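Local coordinates for protein (tenascin) (PDB 1QR4) that acts in the extracellular matrix in adhesion and, through a fibronectin type III segment spanning its heparin- and contactin-binding regions, probably binds both, at residues 103-106 and 111-114. Numbering follows the deposited sequence.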
loop_
_atom_site.group_PDB
_atom_site.type_symbol
_atom_site.label_atom_id
_atom_site.label_comp_id
_atom_site.label_asym_id
_atom_site.label_seq_id
_atom_site.Cartn_x
_atom_site.Cartn_y
_atom_site.Cartn_z
ATOM N N PHE A 103 0.063 22.749 6.417
ATOM C CA PHE A 103 -0.932 23.803 6.336
ATOM C C PHE A 103 -0.263 25.168 6.236
ATOM O O PHE A 103 0.835 25.383 6.775
ATOM C CB PHE A 103 -1.843 23.740 7.550
ATOM C CG PHE A 103 -2.513 22.433 7.707
ATOM C CD1 PHE A 103 -3.455 22.014 6.779
ATOM C CD2 PHE A 103 -2.187 21.595 8.762
ATOM C CE1 PHE A 103 -4.069 20.772 6.899
ATOM C CE2 PHE A 103 -2.792 20.346 8.891
ATOM C CZ PHE A 103 -3.738 19.934 7.955
ATOM N N SER A 104 -0.917 26.069 5.506
ATOM C CA SER A 104 -0.429 27.430 5.303
ATOM C C SER A 104 -1.593 28.341 4.913
ATOM O O SER A 104 -2.717 27.869 4.710
ATOM C CB SER A 104 0.636 27.468 4.203
ATOM O OG SER A 104 0.053 27.317 2.919
ATOM N N ASP A 105 -1.313 29.644 4.841
ATOM C CA ASP A 105 -2.293 30.658 4.473
ATOM C C ASP A 105 -3.573 30.460 5.259
ATOM O O ASP A 105 -4.680 30.553 4.706
ATOM C CB ASP A 105 -2.595 30.595 2.977
ATOM C CG ASP A 105 -1.339 30.543 2.118
ATOM O OD1 ASP A 105 -0.219 30.392 2.658
ATOM O OD2 ASP A 105 -1.479 30.642 0.881
ATOM N N ILE A 106 -3.420 30.163 6.548
ATOM C CA ILE A 106 -4.575 29.945 7.408
ATOM C C ILE A 106 -5.330 31.245 7.524
ATOM O O ILE A 106 -4.762 32.314 7.287
ATOM C CB ILE A 106 -4.180 29.497 8.818
ATOM C CG1 ILE A 106 -3.113 28.398 8.748
ATOM C CG2 ILE A 106 -5.413 28.988 9.562
ATOM C CD1 ILE A 106 -3.525 27.181 7.957
ATOM N N ALA A 111 -7.911 27.741 4.287
ATOM C CA ALA A 111 -6.551 27.248 4.471
ATOM C C ALA A 111 -6.045 26.476 3.269
ATOM O O ALA A 111 -6.794 25.753 2.612
ATOM C CB ALA A 111 -6.464 26.380 5.714
ATOM N N THR A 112 -4.758 26.637 2.994
ATOM C CA THR A 112 -4.121 25.956 1.888
ATOM C C THR A 112 -3.415 24.706 2.408
ATOM O O THR A 112 -2.365 24.801 3.052
ATOM C CB THR A 112 -3.081 26.875 1.170
ATOM O OG1 THR A 112 -3.760 27.947 0.505
ATOM C CG2 THR A 112 -2.256 26.093 0.136
ATOM N N VAL A 113 -4.027 23.544 2.174
ATOM C CA VAL A 113 -3.431 22.275 2.573
ATOM C C VAL A 113 -2.584 21.792 1.403
ATOM O O VAL A 113 -2.985 21.899 0.246
ATOM C CB VAL A 113 -4.501 21.235 2.970
ATOM C CG1 VAL A 113 -5.586 21.157 1.929
ATOM C CG2 VAL A 113 -3.856 19.885 3.190
ATOM N N SER A 114 -1.378 21.336 1.708
ATOM C CA SER A 114 -0.452 20.860 0.692
ATOM C C SER A 114 0.122 19.503 1.122
ATOM O O SER A 114 0.065 19.149 2.303
ATOM C CB SER A 114 0.660 21.887 0.515
ATOM O OG SER A 114 1.682 21.403 -0.329
#
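Ser104 and Thr112 form an antiparallel hydrogen-bonded pair near the turn end of the hairpin made by strands 101-104 and 111-115. Thr112 N donates to Ser104 O at 2.9 Å, with an N-H...O angle of 159°, whereas the return bond from Ser104 N to Thr112 O is weak and bent (3.1 Å). One residue further from the turn, Phe103 faces Val113 in a non-hydrogen-bonded pair. Beyond Ser104 the chain leaves the strand: Asp105 takes up positive phi, and Ile106 lies beside Ala111.

On the inner face, Phe103 and Val113 lie alongside each other, with CE1 of the ring 3.8 Å from Val113 CG2. Phe103 CG lies anti to its carbonyl carbon (chi1 -57°), which lets CD1 and CE1 meet the valine obliquely. Ile106 reaches the same layer through its terminal methyl, CD1 lying 3.8 Å from Ala111 CB. Leu180 of strand 171-181, in the facing sheet, touches Phe103, Ile106 and Ala111.

Ser104 and Thr112 point to the opposite face, where Ser104 OG sits 3.6 Å from Thr112 CB. Its proton has two weak options, Thr112 O and Asp105 OD1. From the turn, Asp105 slants across the threonine, OD2 3.6 Å from Thr112 OG1 without an assigned bond.

This separation fits the first hairpin of a fibronectin type III beta-sandwich: backbone bonds set the register, hydrocarbon groups join the core between the sheets, and hydroxyl and carboxylate groups lie outside, joined at most weakly.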